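Local atomic coordinates of spore coat polysaccharide biosynthesis protein SpsE (PDB entry 1VLI), a protein that probably acts as an N-acylneuraminate-9-phosphate synthase-like enzyme in the pathway that makes spore coat polysaccharide. Residues A329-V337 with P349-S357. Sequence-based numbering, arbitrary orientation.
Sequences AFSEDNIAV and PRFFELLTS
Phe352 reaches from the short helix 352-356 onto Ile335 and Val337 of strand 335-338, with Glu332 of the preceding turn at its far edge, and no other side chain has a larger share of the contact. Its CG lies anti to the backbone N (chi1 -175°), which sends the ring toward the strand. From CB outward, the side chain first meets Val337 CG2, and the same methyl continues over CG and CD1, 3.7 Å from CD1. This is a CH-pi contact, 29° off the ring normal. Further out, CE1 has Ile335 CD1 at 3.8 Å and Ile335 O at 3.6 Å, the oxygen lying at the ring edge. CZ is also near that oxygen, at the same edge, while CE2 meets Glu332 OE2 at 4.0 Å. On the opposite face from Val337 sits Thr356 CG2, offset toward the rim; it also touches Ile335 CD1 and Ser331 CA.

Elsewhere Val337 CG1 packs on Pro349 CG at 3.8 Å, and Leu355 CD1 lies over a face of the Phe330 ring. Phe352 also touches Ile318 of the partner strand and Pro149 of helix 148-155, so this part of the SAF (AFP-like) domain abuts the barrel.

The helix is held against the strand and the loop before it mainly by apolar packing, without hydrogen bonds between the segments, and the two oxygens sit where ring C-H groups are probably slightly positive.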
loop_
_atom_site.group_PDB
_atom_site.type_symbol
_atom_site.label_atom_id
_atom_site.label_comp_id
_atom_site.label_asym_id
_atom_site.label_seq_id
_atom_site.Cartn_x
_atom_site.Cartn_y
_atom_site.Cartn_z
ATOM N N ALA A 329 14.747 0.215 30.298
ATOM C CA ALA A 329 13.379 0.251 29.802
ATOM C C ALA A 329 13.398 0.431 28.270
ATOM O O ALA A 329 14.257 1.130 27.739
ATOM C CB ALA A 329 12.592 1.372 30.486
ATOM N N PHE A 330 12.498 -0.257 27.571
ATOM C CA PHE A 330 12.331 -0.095 26.144
ATOM C C PHE A 330 11.435 1.089 25.997
ATOM O O PHE A 330 10.507 1.258 26.800
ATOM C CB PHE A 330 11.595 -1.267 25.565
ATOM C CG PHE A 330 12.416 -2.491 25.431
ATOM C CD1 PHE A 330 13.448 -2.551 24.499
ATOM C CD2 PHE A 330 12.133 -3.620 26.201
ATOM C CE1 PHE A 330 14.200 -3.704 24.345
ATOM C CE2 PHE A 330 12.892 -4.769 26.064
ATOM C CZ PHE A 330 13.928 -4.817 25.133
ATOM N N SER A 331 11.695 1.899 24.979
ATOM C CA SER A 331 10.843 3.042 24.707
ATOM C C SER A 331 10.914 3.462 23.246
ATOM O O SER A 331 11.803 3.023 22.498
ATOM C CB SER A 331 11.226 4.201 25.619
ATOM O OG SER A 331 12.380 4.849 25.125
ATOM N N GLU A 332 9.944 4.287 22.849
ATOM C CA GLU A 332 9.932 5.033 21.586
ATOM C C GLU A 332 11.340 5.537 21.193
ATOM O O GLU A 332 11.628 5.742 20.020
ATOM C CB GLU A 332 9.007 6.242 21.788
ATOM C CG GLU A 332 8.175 6.706 20.597
ATOM C CD GLU A 332 6.916 5.866 20.362
ATOM O OE1 GLU A 332 6.256 5.457 21.348
ATOM O OE2 GLU A 332 6.576 5.624 19.177
ATOM N N ASP A 333 12.221 5.718 22.172
ATOM C CA ASP A 333 13.556 6.241 21.921
ATOM C C ASP A 333 14.687 5.259 21.628
ATOM O O ASP A 333 15.745 5.683 21.174
ATOM C CB ASP A 333 13.976 7.145 23.078
ATOM C CG ASP A 333 13.117 8.384 23.167
ATOM O OD1 ASP A 333 12.621 8.871 22.120
ATOM O OD2 ASP A 333 12.863 8.930 24.248
ATOM N N ASN A 334 14.489 3.971 21.886
ATOM C CA ASN A 334 15.534 2.998 21.568
ATOM C C ASN A 334 15.083 1.807 20.711
ATOM O O ASN A 334 15.918 1.039 20.223
ATOM C CB ASN A 334 16.269 2.526 22.830
ATOM C CG ASN A 334 15.330 2.005 23.895
ATOM O OD1 ASN A 334 14.175 1.606 23.627
ATOM N ND2 ASN A 334 15.810 2.006 25.115
ATOM N N ILE A 335 13.779 1.666 20.514
ATOM C CA ILE A 335 13.286 0.687 19.552
ATOM C C ILE A 335 12.254 1.298 18.597
ATOM O O ILE A 335 11.559 2.256 18.964
ATOM C CB ILE A 335 12.709 -0.594 20.255
ATOM C CG1 ILE A 335 11.701 -0.229 21.354
ATOM C CG2 ILE A 335 13.841 -1.480 20.796
ATOM C CD1 ILE A 335 10.683 -1.315 21.614
ATOM N N ALA A 336 12.148 0.720 17.390
ATOM C CA ALA A 336 11.199 1.195 16.392
ATOM C C ALA A 336 10.693 0.061 15.515
ATOM O O ALA A 336 11.341 -0.976 15.400
ATOM C CB ALA A 336 11.803 2.322 15.536
ATOM N N VAL A 337 9.514 0.260 14.928
ATOM C CA VAL A 337 8.907 -0.685 13.977
ATOM C C VAL A 337 9.447 -0.350 12.568
ATOM O O VAL A 337 9.071 0.682 11.965
ATOM C CB VAL A 337 7.379 -0.577 14.057
ATOM C CG1 VAL A 337 6.658 -1.423 12.977
ATOM C CG2 VAL A 337 6.912 -0.956 15.435
ATOM N N PRO A 349 5.612 -6.573 15.228
ATOM C CA PRO A 349 5.103 -5.303 15.730
ATOM C C PRO A 349 3.911 -5.368 16.706
ATOM O O PRO A 349 3.635 -4.371 17.387
ATOM C CB PRO A 349 4.704 -4.576 14.440
ATOM C CG PRO A 349 5.698 -5.057 13.486
ATOM C CD PRO A 349 5.779 -6.536 13.763
ATOM N N ARG A 350 3.214 -6.502 16.792
ATOM C CA ARG A 350 2.096 -6.633 17.761
ATOM C C ARG A 350 2.599 -6.509 19.210
ATOM O O ARG A 350 1.810 -6.333 20.136
ATOM C CB ARG A 350 1.278 -7.940 17.547
ATOM C CG ARG A 350 1.901 -9.207 18.183
ATOM C CD ARG A 350 1.049 -10.506 18.090
ATOM N NE ARG A 350 0.734 -10.820 16.708
ATOM C CZ ARG A 350 1.496 -11.529 15.877
ATOM N NH1 ARG A 350 2.656 -12.058 16.264
ATOM N NH2 ARG A 350 1.090 -11.702 14.626
ATOM N N PHE A 351 3.909 -6.583 19.425
ATOM C CA PHE A 351 4.431 -6.463 20.782
ATOM C C PHE A 351 4.996 -5.101 21.099
ATOM O O PHE A 351 5.516 -4.904 22.180
ATOM C CB PHE A 351 5.478 -7.550 21.074
ATOM C CG PHE A 351 4.974 -8.969 20.808
ATOM C CD1 PHE A 351 4.149 -9.631 21.735
ATOM C CD2 PHE A 351 5.317 -9.628 19.633
ATOM C CE1 PHE A 351 3.721 -10.929 21.511
ATOM C CE2 PHE A 351 4.899 -10.927 19.404
ATOM C CZ PHE A 351 4.085 -11.576 20.345
ATOM N N PHE A 352 4.858 -4.136 20.198
ATOM C CA PHE A 352 5.535 -2.868 20.387
ATOM C C PHE A 352 4.969 -2.094 21.592
ATOM O O PHE A 352 5.738 -1.629 22.460
ATOM C CB PHE A 352 5.515 -2.046 19.096
ATOM C CG PHE A 352 6.307 -0.774 19.188
ATOM C CD1 PHE A 352 7.692 -0.782 19.004
ATOM C CD2 PHE A 352 5.674 0.429 19.463
ATOM C CE1 PHE A 352 8.435 0.386 19.091
ATOM C CE2 PHE A 352 6.405 1.602 19.556
ATOM C CZ PHE A 352 7.794 1.582 19.367
ATOM N N GLU A 353 3.640 -1.978 21.662
ATOM C CA GLU A 353 2.981 -1.363 22.820
ATOM C C GLU A 353 3.412 -1.979 24.144
ATOM O O GLU A 353 3.820 -1.267 25.060
ATOM C CB GLU A 353 1.465 -1.421 22.663
ATOM C CG GLU A 353 0.870 -0.127 22.139
ATOM C CD GLU A 353 -0.396 -0.359 21.327
ATOM O OE1 GLU A 353 -1.248 -1.153 21.786
ATOM O OE2 GLU A 353 -0.535 0.250 20.228
ATOM N N LEU A 354 3.349 -3.304 24.225
ATOM C CA LEU A 354 3.739 -4.067 25.406
ATOM C C LEU A 354 5.147 -3.724 25.878
ATOM O O LEU A 354 5.367 -3.410 27.059
ATOM C CB LEU A 354 3.658 -5.557 25.082
ATOM C CG LEU A 354 3.927 -6.586 26.167
ATOM C CD1 LEU A 354 2.798 -6.564 27.162
ATOM C CD2 LEU A 354 3.991 -7.962 25.514
ATOM N N LEU A 355 6.113 -3.779 24.966
ATOM C CA LEU A 355 7.490 -3.489 25.363
ATOM C C LEU A 355 7.660 -2.039 25.839
ATOM O O LEU A 355 8.273 -1.818 26.841
ATOM C CB LEU A 355 8.451 -3.793 24.215
ATOM C CG LEU A 355 8.594 -5.194 23.625
ATOM C CD1 LEU A 355 9.820 -5.182 22.726
ATOM C CD2 LEU A 355 8.756 -6.261 24.746
ATOM N N THR A 356 7.099 -1.060 25.130
ATOM C CA THR A 356 7.223 0.348 25.544
ATOM C C THR A 356 6.356 0.733 26.742
ATOM O O THR A 356 6.370 1.882 27.158
ATOM C CB THR A 356 6.962 1.300 24.369
ATOM O OG1 THR A 356 5.667 1.039 23.811
ATOM C CG2 THR A 356 7.922 0.986 23.226
ATOM N N SER A 357 5.633 -0.218 27.326
ATOM C CA SER A 357 4.832 0.061 28.522
ATOM C C SER A 357 5.611 -0.234 29.812
ATOM O O SER A 357 5.014 -0.541 30.852
ATOM C CB SER A 357 3.533 -0.745 28.478
ATOM O OG SER A 357 3.769 -2.081 28.907
#